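PDB 2E7V: transmembrane protease from Mus musculus, which probably cleaves peptide bonds as a membrane-anchored serine protease, the fragment here being its non-catalytic SEA domain. Local coordinates for residues 32-37 with 60-65; 39-44 with 73-78; 3-8 with 86-91; 94-99 with 103-108. One frame throughout, in Å; residues are numbered along the deposited sequence.

Interaction 1: residues 32-37 with 60-65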
loop_
_atom_site.group_PDB
_atom_site.type_symbol
_atom_site.label_atom_id
_atom_site.label_comp_id
_atom_site.label_asym_id
_atom_site.label_seq_id
_atom_site.Cartn_x
_atom_site.Cartn_y
_atom_site.Cartn_z
ATOM N N THR A 32 -5.192 -12.715 3.299
ATOM C CA THR A 32 -4.812 -12.095 4.565
ATOM C C THR A 32 -3.749 -11.018 4.352
ATOM O O THR A 32 -3.769 -9.977 5.015
ATOM C CB THR A 32 -4.312 -13.138 5.609
ATOM O OG1 THR A 32 -3.109 -13.754 5.147
ATOM C CG2 THR A 32 -5.365 -14.206 5.831
ATOM N N LEU A 33 -2.831 -11.255 3.419
ATOM C CA LEU A 33 -1.813 -10.254 3.124
ATOM C C LEU A 33 -2.481 -9.056 2.424
ATOM O O LEU A 33 -2.163 -7.904 2.721
ATOM C CB LEU A 33 -0.711 -10.828 2.229
ATOM C CG LEU A 33 0.289 -9.767 1.754
ATOM C CD1 LEU A 33 0.919 -9.101 2.976
ATOM C CD2 LEU A 33 1.350 -10.386 0.851
ATOM N N SER A 34 -3.399 -9.333 1.498
ATOM C CA SER A 34 -4.108 -8.268 0.785
ATOM C C SER A 34 -4.959 -7.445 1.743
ATOM O O SER A 34 -5.055 -6.224 1.619
ATOM C CB SER A 34 -5.011 -8.856 -0.308
ATOM O OG SER A 34 -4.246 -9.245 -1.430
ATOM N N GLU A 35 -5.564 -8.126 2.707
ATOM C CA GLU A 35 -6.412 -7.472 3.692
ATOM C C GLU A 35 -5.585 -6.580 4.616
ATOM O O GLU A 35 -6.016 -5.485 4.969
ATOM C CB GLU A 35 -7.166 -8.534 4.495
ATOM C CG GLU A 35 -7.978 -8.009 5.651
ATOM C CD GLU A 35 -8.720 -9.126 6.354
ATOM O OE1 GLU A 35 -9.643 -9.709 5.736
ATOM O OE2 GLU A 35 -8.371 -9.429 7.517
ATOM N N ARG A 36 -4.397 -7.044 5.000
ATOM C CA ARG A 36 -3.519 -6.267 5.877
ATOM C C ARG A 36 -3.054 -5.000 5.159
ATOM O O ARG A 36 -3.041 -3.903 5.734
ATOM C CB ARG A 36 -2.311 -7.112 6.299
ATOM C CG ARG A 36 -1.214 -6.354 7.057
ATOM C CD ARG A 36 -1.747 -5.634 8.295
ATOM N NE ARG A 36 -0.722 -4.830 8.972
ATOM C CZ ARG A 36 -0.999 -3.856 9.841
ATOM N NH1 ARG A 36 -2.258 -3.572 10.138
ATOM N NH2 ARG A 36 -0.022 -3.144 10.398
ATOM N N ILE A 37 -2.675 -5.161 3.897
ATOM C CA ILE A 37 -2.223 -4.040 3.079
ATOM C C ILE A 37 -3.348 -3.009 2.900
ATOM O O ILE A 37 -3.114 -1.792 2.996
ATOM C CB ILE A 37 -1.710 -4.554 1.701
ATOM C CG1 ILE A 37 -0.375 -5.282 1.905
ATOM C CG2 ILE A 37 -1.539 -3.386 0.721
ATOM C CD1 ILE A 37 0.085 -6.094 0.716
ATOM N N VAL A 60 -5.322 -5.153 -6.301
ATOM C CA VAL A 60 -5.832 -5.758 -7.531
ATOM C C VAL A 60 -5.091 -7.052 -7.812
ATOM O O VAL A 60 -5.599 -7.938 -8.492
ATOM C CB VAL A 60 -5.688 -4.808 -8.731
ATOM C CG1 VAL A 60 -6.467 -3.534 -8.467
ATOM C CG2 VAL A 60 -4.239 -4.506 -8.979
ATOM N N LYS A 61 -3.871 -7.147 -7.297
ATOM C CA LYS A 61 -3.088 -8.358 -7.449
ATOM C C LYS A 61 -1.728 -8.261 -6.790
ATOM O O LYS A 61 -1.194 -7.165 -6.572
ATOM C CB LYS A 61 -2.943 -8.744 -8.923
ATOM C CG LYS A 61 -1.767 -8.171 -9.660
ATOM C CD LYS A 61 -1.540 -8.984 -10.930
ATOM C CE LYS A 61 -1.345 -10.465 -10.602
ATOM N NZ LYS A 61 -1.191 -11.332 -11.813
ATOM N N LEU A 62 -1.202 -9.425 -6.430
ATOM C CA LEU A 62 0.101 -9.540 -5.795
ATOM C C LEU A 62 1.001 -10.150 -6.839
ATOM O O LEU A 62 0.691 -11.196 -7.406
ATOM C CB LEU A 62 0.030 -10.458 -4.573
ATOM C CG LEU A 62 -0.814 -9.913 -3.423
ATOM C CD1 LEU A 62 -0.905 -10.945 -2.300
ATOM C CD2 LEU A 62 -0.197 -8.607 -2.921
ATOM N N ARG A 63 2.110 -9.490 -7.114
ATOM C CA ARG A 63 3.013 -10.002 -8.114
ATOM C C ARG A 63 4.336 -10.345 -7.490
ATOM O O ARG A 63 4.703 -9.833 -6.433
ATOM C CB ARG A 63 3.197 -8.980 -9.253
ATOM C CG ARG A 63 1.964 -8.843 -10.131
ATOM C CD ARG A 63 2.147 -7.863 -11.289
ATOM N NE ARG A 63 2.341 -6.490 -10.830
ATOM C CZ ARG A 63 3.525 -5.922 -10.624
ATOM N NH1 ARG A 63 4.644 -6.604 -10.840
ATOM N NH2 ARG A 63 3.592 -4.663 -10.207
ATOM N N LYS A 64 5.038 -11.249 -8.147
ATOM C CA LYS A 64 6.346 -11.667 -7.701
ATOM C C LYS A 64 7.401 -10.920 -8.507
ATOM O O LYS A 64 7.364 -10.907 -9.735
ATOM C CB LYS A 64 6.495 -13.176 -7.904
ATOM C CG LYS A 64 7.925 -13.658 -8.064
ATOM C CD LYS A 64 7.968 -15.157 -8.352
ATOM C CE LYS A 64 7.030 -15.529 -9.499
ATOM N NZ LYS A 64 7.216 -14.643 -10.689
ATOM N N GLU A 65 8.316 -10.266 -7.805
ATOM C CA GLU A 65 9.424 -9.552 -8.429
ATOM C C GLU A 65 10.647 -10.047 -7.673
ATOM O O GLU A 65 10.772 -9.817 -6.467
ATOM C CB GLU A 65 9.272 -8.033 -8.281
ATOM C CG GLU A 65 8.237 -7.433 -9.225
ATOM C CD GLU A 65 8.331 -5.920 -9.337
ATOM O OE1 GLU A 65 7.576 -5.345 -10.149
ATOM O OE2 GLU A 65 9.153 -5.306 -8.621
#
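Leu62 pushes its two methyls from the strand into the helix surface formed by Leu33, Ser34 and Ile37. Its CD1 is shared by two neighbours. Leu33 CD2 lies 3.9 Å from Leu62 CD1, and Ser34 OG lies 3.8 Å from the same methyl. The other branch reaches further along the helix, where Leu62 CD2 stands a looser 4.4 Å from Ile37 CD1. Leu33 carries its CG on the side away from the backbone N (chi1 173°). This leads its branch across the Leu62 side chain at a slant. The contact joins helix 28-46 to strand 54-65 at the margin of the SEA-domain sheet, with the short segment axes 9.9 Å apart at 113°. Only van der Waals contact is made across it. The hydroxyl of Ser34, though pressed on a methyl, is satisfied within its own helix by Tyr30 O. Val59 also touches Ser34 and Ile37, and Leu62 packs on Tyr30 as well. Further out, a classic beta bulge sets both Val60 and Lys61 opposite Asp72 of the next strand. Arg63 takes no part in the helix contact; its NH1 meets Glu65 OE1 at 3.3 Å in a salt bridge, nearly in the guanidinium plane, while its NE pairs with Asp72.

Interaction 2: residues 39-44 with 73-78; sequences AMITDE and VVMKFR
Ile41 and Val73 meet through branches that their torsions aim at each other. In Ile41, CG1 lies opposite the carbonyl carbon (chi1 -70°), and CD1 continues the chain in extended form (chi2 169°). In Val73, CG1 stands opposite the backbone N (chi1 179°). The two side chains therefore approach tip to tip. Ile41 CD1 and Val73 CG1 come within 3.6 Å, a close methyl-methyl contact. The second branch of Ile41 serves the next inward-facing residue of the strand: its CG2 rests 4.3 Å from Met75 CG. One isoleucine thus touches two alternate strand residues, and all three are buried. The backbones stay well apart, with 8.9 Å between the CA atoms of Ile41 and Met75, so side chains alone bridge the layers. No hydrogen bond crosses here. Phe11 and Thr57, from the strands on the two flanks, also touch Val73, and Ile107 packs on Ile41. Further along, Phe77 sets its ring edge-to-face with Phe45 of the same helix. Phe6 of strand 4-14 touches Val74 and Lys76, which alternate with the inward-facing residues. On the helix, Glu44 is paired with Arg98 in a salt bridge. A helix laid over a sheet through aliphatic side chains that meet between the layers is the hallmark of a two-layer alpha/beta sandwich, here the core of the SEA domain.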
loop_
_atom_site.group_PDB
_atom_site.type_symbol
_atom_site.label_atom_id
_atom_site.label_comp_id
_atom_site.label_asym_id
_atom_site.label_seq_id
_atom_site.Cartn_x
_atom_site.Cartn_y
_atom_site.Cartn_z
ATOM N N ALA A 39 -5.908 -2.543 4.914
ATOM C CA ALA A 39 -6.178 -1.943 6.212
ATOM C C ALA A 39 -5.166 -0.848 6.514
ATOM O O ALA A 39 -5.518 0.202 7.052
ATOM C CB ALA A 39 -6.116 -3.005 7.296
ATOM N N MET A 40 -3.909 -1.104 6.176
ATOM C CA MET A 40 -2.830 -0.154 6.412
ATOM C C MET A 40 -3.053 1.126 5.625
ATOM O O MET A 40 -2.965 2.229 6.172
ATOM C CB MET A 40 -1.476 -0.779 6.044
ATOM C CG MET A 40 -1.024 -1.880 7.021
ATOM S SD MET A 40 0.586 -2.586 6.640
ATOM C CE MET A 40 1.617 -1.156 6.947
ATOM N N ILE A 41 -3.332 0.983 4.337
ATOM C CA ILE A 41 -3.568 2.141 3.481
ATOM C C ILE A 41 -4.800 2.902 3.967
ATOM O O ILE A 41 -4.783 4.138 4.056
ATOM C CB ILE A 41 -3.741 1.706 2.002
ATOM C CG1 ILE A 41 -2.394 1.221 1.455
ATOM C CG2 ILE A 41 -4.265 2.868 1.159
ATOM C CD1 ILE A 41 -2.494 0.516 0.102
ATOM N N THR A 42 -5.855 2.169 4.306
ATOM C CA THR A 42 -7.090 2.794 4.789
ATOM C C THR A 42 -6.829 3.599 6.066
ATOM O O THR A 42 -7.271 4.743 6.182
ATOM C CB THR A 42 -8.189 1.735 5.060
ATOM O OG1 THR A 42 -8.487 1.036 3.840
ATOM C CG2 THR A 42 -9.472 2.398 5.581
ATOM N N ASP A 43 -6.111 3.002 7.016
ATOM C CA ASP A 43 -5.791 3.687 8.271
ATOM C C ASP A 43 -4.990 4.980 8.030
ATOM O O ASP A 43 -5.244 5.997 8.672
ATOM C CB ASP A 43 -4.981 2.777 9.196
ATOM C CG ASP A 43 -5.819 1.677 9.827
ATOM O OD1 ASP A 43 -5.222 0.690 10.306
ATOM O OD2 ASP A 43 -7.063 1.798 9.861
ATOM N N GLU A 44 -4.023 4.939 7.118
ATOM C CA GLU A 44 -3.219 6.130 6.844
ATOM C C GLU A 44 -4.065 7.285 6.312
ATOM O O GLU A 44 -3.947 8.419 6.780
ATOM C CB GLU A 44 -2.108 5.823 5.836
ATOM C CG GLU A 44 -1.008 4.922 6.361
ATOM C CD GLU A 44 -0.420 5.412 7.668
ATOM O OE1 GLU A 44 -0.229 6.640 7.818
ATOM O OE2 GLU A 44 -0.140 4.564 8.544
ATOM N N VAL A 73 -2.105 -1.782 -6.226
ATOM C CA VAL A 73 -3.191 -1.228 -5.416
ATOM C C VAL A 73 -3.968 -0.086 -6.070
ATOM O O VAL A 73 -3.371 0.852 -6.625
ATOM C CB VAL A 73 -2.599 -0.705 -4.070
ATOM C CG1 VAL A 73 -3.693 -0.087 -3.191
ATOM C CG2 VAL A 73 -1.882 -1.833 -3.352
ATOM N N VAL A 74 -5.296 -0.159 -6.003
ATOM C CA VAL A 74 -6.143 0.898 -6.554
ATOM C C VAL A 74 -6.704 1.686 -5.368
ATOM O O VAL A 74 -7.091 1.095 -4.361
ATOM C CB VAL A 74 -7.340 0.333 -7.374
ATOM C CG1 VAL A 74 -8.363 1.437 -7.625
ATOM C CG2 VAL A 74 -6.857 -0.211 -8.719
ATOM N N MET A 75 -6.722 3.009 -5.484
ATOM C CA MET A 75 -7.254 3.868 -4.432
ATOM C C MET A 75 -8.295 4.799 -5.049
ATOM O O MET A 75 -8.026 5.447 -6.078
ATOM C CB MET A 75 -6.131 4.694 -3.774
ATOM C CG MET A 75 -5.093 3.871 -2.985
ATOM S SD MET A 75 -3.496 4.761 -2.772
ATOM C CE MET A 75 -2.840 4.515 -4.412
ATOM N N LYS A 76 -9.479 4.852 -4.432
ATOM C CA LYS A 76 -10.579 5.704 -4.903
ATOM C C LYS A 76 -10.841 6.900 -3.990
ATOM O O LYS A 76 -10.956 6.739 -2.762
ATOM C CB LYS A 76 -11.884 4.905 -5.016
ATOM C CG LYS A 76 -13.070 5.756 -5.484
ATOM C CD LYS A 76 -14.328 4.943 -5.727
ATOM C CE LYS A 76 -15.393 5.808 -6.402
ATOM N NZ LYS A 76 -16.617 5.044 -6.737
ATOM N N PHE A 77 -10.957 8.083 -4.596
ATOM C CA PHE A 77 -11.221 9.328 -3.868
ATOM C C PHE A 77 -12.385 10.115 -4.466
ATOM O O PHE A 77 -12.676 10.016 -5.661
ATOM C CB PHE A 77 -9.989 10.253 -3.867
ATOM C CG PHE A 77 -8.765 9.635 -3.274
ATOM C CD1 PHE A 77 -7.963 8.782 -4.033
ATOM C CD2 PHE A 77 -8.437 9.861 -1.934
ATOM C CE1 PHE A 77 -6.852 8.155 -3.467
ATOM C CE2 PHE A 77 -7.327 9.238 -1.357
ATOM C CZ PHE A 77 -6.534 8.381 -2.128
ATOM N N ARG A 78 -13.038 10.904 -3.618
ATOM C CA ARG A 78 -14.146 11.754 -4.030
ATOM C C ARG A 78 -13.592 13.176 -3.905
ATOM O O ARG A 78 -12.819 13.457 -2.988
ATOM C CB ARG A 78 -15.336 11.598 -3.074
ATOM C CG ARG A 78 -15.107 12.255 -1.706
ATOM C CD ARG A 78 -16.380 12.382 -0.855
ATOM N NE ARG A 78 -16.653 11.213 -0.019
ATOM C CZ ARG A 78 -17.146 10.063 -0.465
ATOM N NH1 ARG A 78 -17.431 9.914 -1.753
ATOM N NH2 ARG A 78 -17.356 9.060 0.378
#

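Interaction 3: residues 3-8 with 86-91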
loop_
_atom_site.group_PDB
_atom_site.type_symbol
_atom_site.label_atom_id
_atom_site.label_comp_id
_atom_site.label_asym_id
_atom_site.label_seq_id
_atom_site.Cartn_x
_atom_site.Cartn_y
_atom_site.Cartn_z
ATOM N N LYS A 3 -16.810 14.737 -7.773
ATOM C CA LYS A 3 -16.358 13.757 -8.762
ATOM C C LYS A 3 -15.450 12.684 -8.163
ATOM O O LYS A 3 -14.800 12.900 -7.142
ATOM C CB LYS A 3 -15.618 14.471 -9.895
ATOM C CG LYS A 3 -14.352 15.170 -9.434
ATOM C CD LYS A 3 -14.228 16.565 -10.024
ATOM C CE LYS A 3 -14.098 16.532 -11.534
ATOM N NZ LYS A 3 -13.979 17.911 -12.096
ATOM N N ALA A 4 -15.400 11.529 -8.819
ATOM C CA ALA A 4 -14.578 10.420 -8.356
ATOM C C ALA A 4 -13.247 10.351 -9.094
ATOM O O ALA A 4 -13.174 10.621 -10.294
ATOM C CB ALA A 4 -15.337 9.107 -8.538
ATOM N N TYR A 5 -12.194 9.985 -8.363
ATOM C CA TYR A 5 -10.856 9.850 -8.926
ATOM C C TYR A 5 -10.264 8.522 -8.489
ATOM O O TYR A 5 -10.483 8.078 -7.357
ATOM C CB TYR A 5 -9.941 10.971 -8.418
ATOM C CG TYR A 5 -10.035 12.284 -9.162
ATOM C CD1 TYR A 5 -9.635 13.475 -8.560
ATOM C CD2 TYR A 5 -10.497 12.335 -10.477
ATOM C CE1 TYR A 5 -9.691 14.688 -9.247
ATOM C CE2 TYR A 5 -10.555 13.540 -11.176
ATOM C CZ TYR A 5 -10.151 14.710 -10.555
ATOM O OH TYR A 5 -10.199 15.899 -11.252
ATOM N N PHE A 6 -9.512 7.892 -9.384
ATOM C CA PHE A 6 -8.836 6.643 -9.074
ATOM C C PHE A 6 -7.337 6.815 -9.270
ATOM O O PHE A 6 -6.881 7.468 -10.222
ATOM C CB PHE A 6 -9.320 5.515 -9.984
ATOM C CG PHE A 6 -10.693 5.021 -9.658
ATOM C CD1 PHE A 6 -10.886 4.083 -8.651
ATOM C CD2 PHE A 6 -11.803 5.495 -10.359
ATOM C CE1 PHE A 6 -12.166 3.618 -8.340
ATOM C CE2 PHE A 6 -13.090 5.037 -10.058
ATOM C CZ PHE A 6 -13.271 4.096 -9.046
ATOM N N TYR A 7 -6.576 6.225 -8.359
ATOM C CA TYR A 7 -5.132 6.249 -8.425
ATOM C C TYR A 7 -4.681 4.826 -8.147
ATOM O O TYR A 7 -5.333 4.092 -7.408
ATOM C CB TYR A 7 -4.553 7.186 -7.363
ATOM C CG TYR A 7 -4.825 8.633 -7.658
ATOM C CD1 TYR A 7 -3.898 9.415 -8.358
ATOM C CD2 TYR A 7 -6.047 9.203 -7.310
ATOM C CE1 TYR A 7 -4.198 10.740 -8.712
ATOM C CE2 TYR A 7 -6.353 10.508 -7.654
ATOM C CZ TYR A 7 -5.434 11.272 -8.353
ATOM O OH TYR A 7 -5.778 12.559 -8.696
ATOM N N HIS A 8 -3.572 4.436 -8.750
ATOM C CA HIS A 8 -3.024 3.110 -8.527
ATOM C C HIS A 8 -1.513 3.182 -8.517
ATOM O O HIS A 8 -0.921 4.060 -9.150
ATOM C CB HIS A 8 -3.499 2.121 -9.606
ATOM C CG HIS A 8 -2.955 2.388 -10.977
ATOM N ND1 HIS A 8 -3.516 3.305 -11.838
ATOM C CD2 HIS A 8 -1.899 1.850 -11.635
ATOM C CE1 HIS A 8 -2.830 3.323 -12.968
ATOM N NE2 HIS A 8 -1.843 2.449 -12.870
ATOM N N LYS A 86 -3.785 16.102 -10.927
ATOM C CA LYS A 86 -2.415 16.397 -10.511
ATOM C C LYS A 86 -2.424 16.867 -9.056
ATOM O O LYS A 86 -1.568 16.479 -8.258
ATOM C CB LYS A 86 -1.811 17.498 -11.388
ATOM C CG LYS A 86 -1.705 17.165 -12.872
ATOM C CD LYS A 86 -0.548 16.214 -13.184
ATOM C CE LYS A 86 -0.846 14.775 -12.780
ATOM N NZ LYS A 86 -2.039 14.244 -13.501
ATOM N N VAL A 87 -3.402 17.703 -8.724
ATOM C CA VAL A 87 -3.542 18.227 -7.376
ATOM C C VAL A 87 -3.797 17.098 -6.386
ATOM O O VAL A 87 -3.094 16.966 -5.386
ATOM C CB VAL A 87 -4.707 19.219 -7.295
ATOM C CG1 VAL A 87 -4.898 19.697 -5.853
ATOM C CG2 VAL A 87 -4.438 20.388 -8.213
ATOM N N MET A 88 -4.806 16.281 -6.675
ATOM C CA MET A 88 -5.143 15.163 -5.799
ATOM C C MET A 88 -3.918 14.273 -5.608
ATOM O O MET A 88 -3.663 13.765 -4.516
ATOM C CB MET A 88 -6.287 14.354 -6.406
ATOM C CG MET A 88 -6.768 13.195 -5.552
ATOM S SD MET A 88 -7.352 13.707 -3.934
ATOM C CE MET A 88 -8.404 15.110 -4.362
ATOM N N LYS A 89 -3.154 14.101 -6.682
ATOM C CA LYS A 89 -1.962 13.271 -6.642
ATOM C C LYS A 89 -0.924 13.749 -5.634
ATOM O O LYS A 89 -0.405 12.951 -4.867
ATOM C CB LYS A 89 -1.350 13.192 -8.038
ATOM C CG LYS A 89 -0.109 12.335 -8.156
ATOM C CD LYS A 89 0.131 12.092 -9.642
ATOM C CE LYS A 89 1.459 11.449 -9.936
ATOM N NZ LYS A 89 1.612 11.328 -11.420
ATOM N N THR A 90 -0.621 15.044 -5.634
ATOM C CA THR A 90 0.367 15.606 -4.712
ATOM C C THR A 90 -0.055 15.433 -3.256
ATOM O O THR A 90 0.789 15.243 -2.384
ATOM C CB THR A 90 0.614 17.117 -4.996
ATOM O OG1 THR A 90 -0.632 17.827 -4.960
ATOM C CG2 THR A 90 1.246 17.293 -6.371
ATOM N N ARG A 91 -1.358 15.501 -2.997
ATOM C CA ARG A 91 -1.863 15.317 -1.640
ATOM C C ARG A 91 -1.697 13.852 -1.255
ATOM O O ARG A 91 -1.340 13.520 -0.121
ATOM C CB ARG A 91 -3.353 15.694 -1.556
ATOM C CG ARG A 91 -3.696 17.124 -1.977
ATOM C CD ARG A 91 -5.222 17.327 -2.011
ATOM N NE ARG A 91 -5.829 17.139 -0.691
ATOM C CZ ARG A 91 -7.141 17.070 -0.466
ATOM N NH1 ARG A 91 -8.000 17.167 -1.474
ATOM N NH2 ARG A 91 -7.594 16.909 0.768
#
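The hydroxyl of Tyr7 ends on the helix backbone, where it is hydrogen-bonded to Arg85 O, and its ring packs on the first carbons of Met88 and Lys89. On one flank of the ring, Tyr7 CE2 is 3.4 Å from Met88 CG. On the other, Tyr7 CE1 is 3.8 Å from Lys89 CB. The phenol tip thus sits astride two consecutive helix residues. Met88 starts toward the strand and then turns off, bent at its second and third torsions (chi2 59°, chi3 47°). The side chain also touches Leu50 and Ser79. Its CB meets Tyr5, 4.1 Å from CD1 of that ring. Beyond CB, the extended chain of Lys89 leads away from the contact. A phenylalanine in place of Tyr7 would probably keep much of the ring packing but leave Arg85 O without its hydroxyl mate and the helix start less firmly tied to the strand. Within the helix, Val87 O takes two donors: Thr90 OG1 at 2.6 Å and Arg91 N at 3.3 Å. The segments of strand 4-14 and helix 85-96, in the sheet and helix layers of the SEA domain, run 10.0 Å apart at 53°, a spacing that the long tyrosines span. The contact is mixed: ring carbons pack on aliphatic chain, and a single phenol hydroxyl adds a polar anchor that probably helps to fix the helix's first turn.

Interaction 4: residues 94-99 with 103-108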
loop_
_atom_site.group_PDB
_atom_site.type_symbol
_atom_site.label_atom_id
_atom_site.label_comp_id
_atom_site.label_asym_id
_atom_site.label_seq_id
_atom_site.Cartn_x
_atom_site.Cartn_y
_atom_site.Cartn_z
ATOM N N SER A 94 1.878 12.824 -0.301
ATOM C CA SER A 94 2.307 13.223 1.030
ATOM C C SER A 94 1.855 12.223 2.084
ATOM O O SER A 94 2.457 12.136 3.154
ATOM C CB SER A 94 1.810 14.637 1.356
ATOM O OG SER A 94 2.603 15.606 0.678
ATOM N N VAL A 95 0.811 11.455 1.782
ATOM C CA VAL A 95 0.344 10.441 2.721
ATOM C C VAL A 95 1.145 9.158 2.528
ATOM O O VAL A 95 1.612 8.552 3.499
ATOM C CB VAL A 95 -1.167 10.144 2.541
ATOM C CG1 VAL A 95 -1.608 9.068 3.524
ATOM C CG2 VAL A 95 -1.976 11.419 2.772
ATOM N N LEU A 96 1.333 8.755 1.273
ATOM C CA LEU A 96 2.076 7.528 0.981
ATOM C C LEU A 96 3.510 7.593 1.505
ATOM O O LEU A 96 4.093 6.582 1.902
ATOM C CB LEU A 96 2.072 7.246 -0.531
ATOM C CG LEU A 96 0.686 7.059 -1.161
ATOM C CD1 LEU A 96 0.851 6.736 -2.627
ATOM C CD2 LEU A 96 -0.102 5.952 -0.463
ATOM N N ARG A 97 4.063 8.799 1.524
ATOM C CA ARG A 97 5.410 9.013 2.008
ATOM C C ARG A 97 5.540 8.536 3.454
ATOM O O ARG A 97 6.625 8.161 3.893
ATOM C CB ARG A 97 5.760 10.502 1.906
ATOM C CG ARG A 97 7.177 10.856 2.303
ATOM C CD ARG A 97 7.701 12.065 1.513
ATOM N NE ARG A 97 6.910 13.290 1.680
ATOM C CZ ARG A 97 5.745 13.534 1.080
ATOM N NH1 ARG A 97 5.213 12.637 0.259
ATOM N NH2 ARG A 97 5.114 14.684 1.289
ATOM N N ARG A 98 4.432 8.544 4.193
ATOM C CA ARG A 98 4.463 8.101 5.587
ATOM C C ARG A 98 4.684 6.586 5.688
ATOM O O ARG A 98 5.166 6.080 6.709
ATOM C CB ARG A 98 3.156 8.487 6.293
ATOM C CG ARG A 98 2.759 9.933 6.079
ATOM C CD ARG A 98 1.705 10.433 7.067
ATOM N NE ARG A 98 0.564 9.535 7.211
ATOM C CZ ARG A 98 -0.605 9.895 7.734
ATOM N NH1 ARG A 98 -0.792 11.139 8.154
ATOM N NH2 ARG A 98 -1.582 9.006 7.860
ATOM N N LEU A 99 4.337 5.868 4.624
ATOM C CA LEU A 99 4.491 4.414 4.589
ATOM C C LEU A 99 5.889 3.990 4.152
ATOM O O LEU A 99 6.282 2.841 4.354
ATOM C CB LEU A 99 3.473 3.796 3.623
ATOM C CG LEU A 99 2.037 3.755 4.132
ATOM C CD1 LEU A 99 1.068 3.481 2.982
ATOM C CD2 LEU A 99 1.940 2.674 5.224
ATOM N N GLY A 103 12.152 5.872 0.421
ATOM C CA GLY A 103 11.823 6.784 -0.662
ATOM C C GLY A 103 11.052 6.040 -1.728
ATOM O O GLY A 103 10.454 6.640 -2.620
ATOM N N ASN A 104 11.059 4.716 -1.629
ATOM C CA ASN A 104 10.338 3.864 -2.576
ATOM C C ASN A 104 8.864 3.763 -2.214
ATOM O O ASN A 104 8.484 3.933 -1.053
ATOM C CB ASN A 104 10.873 2.429 -2.547
ATOM C CG ASN A 104 12.151 2.264 -3.303
ATOM O OD1 ASN A 104 13.245 2.344 -2.734
ATOM N ND2 ASN A 104 12.030 2.026 -4.602
ATOM N N LEU A 105 8.044 3.456 -3.212
ATOM C CA LEU A 105 6.631 3.252 -2.962
ATOM C C LEU A 105 6.648 1.863 -2.332
ATOM O O LEU A 105 6.814 0.850 -3.022
ATOM C CB LEU A 105 5.840 3.240 -4.271
ATOM C CG LEU A 105 5.517 4.633 -4.813
ATOM C CD1 LEU A 105 5.280 4.580 -6.312
ATOM C CD2 LEU A 105 4.292 5.164 -4.084
ATOM N N GLU A 106 6.501 1.831 -1.013
ATOM C CA GLU A 106 6.537 0.582 -0.268
ATOM C C GLU A 106 5.559 0.555 0.895
ATOM O O GLU A 106 5.027 1.582 1.316
ATOM C CB GLU A 106 7.953 0.343 0.266
ATOM C CG GLU A 106 8.453 1.471 1.184
ATOM C CD GLU A 106 9.926 1.337 1.566
ATOM O OE1 GLU A 106 10.724 0.923 0.709
ATOM O OE2 GLU A 106 10.294 1.672 2.720
ATOM N N ILE A 107 5.336 -0.652 1.403
ATOM C CA ILE A 107 4.450 -0.904 2.526
ATOM C C ILE A 107 5.045 -2.096 3.268
ATOM O O ILE A 107 5.344 -3.121 2.645
ATOM C CB ILE A 107 3.033 -1.301 2.053
ATOM C CG1 ILE A 107 2.428 -0.178 1.201
ATOM C CG2 ILE A 107 2.141 -1.612 3.267
ATOM C CD1 ILE A 107 1.013 -0.455 0.736
ATOM N N ALA A 108 5.227 -1.968 4.581
ATOM C CA ALA A 108 5.771 -3.071 5.378
ATOM C C ALA A 108 4.716 -3.632 6.337
ATOM O O ALA A 108 4.414 -3.023 7.359
ATOM C CB ALA A 108 6.999 -2.602 6.167
HETATM O O HOH W 1 4.743 4.097 0.164
HETATM O O HOH W 2 4.901 0.555 5.537
#
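Leu99 packs where the two backbones come nearest, with its CA 5.7 Å from that of Ile107. Its CB lies 3.6 Å from Glu106 O, and its CD1 lies 4.3 Å from Ile107 CG1. Ile107 is buried further by Phe11, Met40 and Ile41. The other end is slighter and nearer solvent. Leu96 and the exposed Leu105 touch by one methyl pair, CD1 of Leu96 standing 4.1 Å from CD2 of Leu105. No direct hydrogen bond joins the segments; water does the polar work. Water 1 donates to both Leu96 O and Glu106 O, the latter at 2.8 Å. Water 2 donates to Leu99 O and accepts from Ala108 N at 2.7 Å. The carbonyls near the helix end are thus tied through solvent to the strand and the residue after it. Glu106 places CG between its backbone N and carbonyl carbon (chi1 59°). Its carboxylate turns to the linking residues, where OE1 is bonded to Ser102 OG and OE2 to Ser101 N. Arg97 folds back on the preceding turn, its NH2 bonding Ser94 OG at 2.7 Å. The whole is a short helix-to-strand connection, which brings the chain from helix 85-96 into edge strand 106-107, parallel to strand 4-14 in the SEA-domain sheet.

From the N terminus, strand 4-14 opens the longest loop, which interaction 3 closes when helix 85-96 arrives. Interactions 1 and 2 are nested inside that loop. They cross each other: helix 28-46 gives first 32-37 and then 39-44, and the hairpin strands 54-65 and 68-78 answer in the same order. Val60 and Val74 touch between them. Interaction 2 also borders interaction 3, since 73-78 and 3-8 are neighbouring strand segments. Interaction 4 follows in series and closes only a short turn. It reaches back to interaction 1 through Ile37 and Ile107. Together the four contacts fasten both helices to the sheet, from one outermost strand to the other.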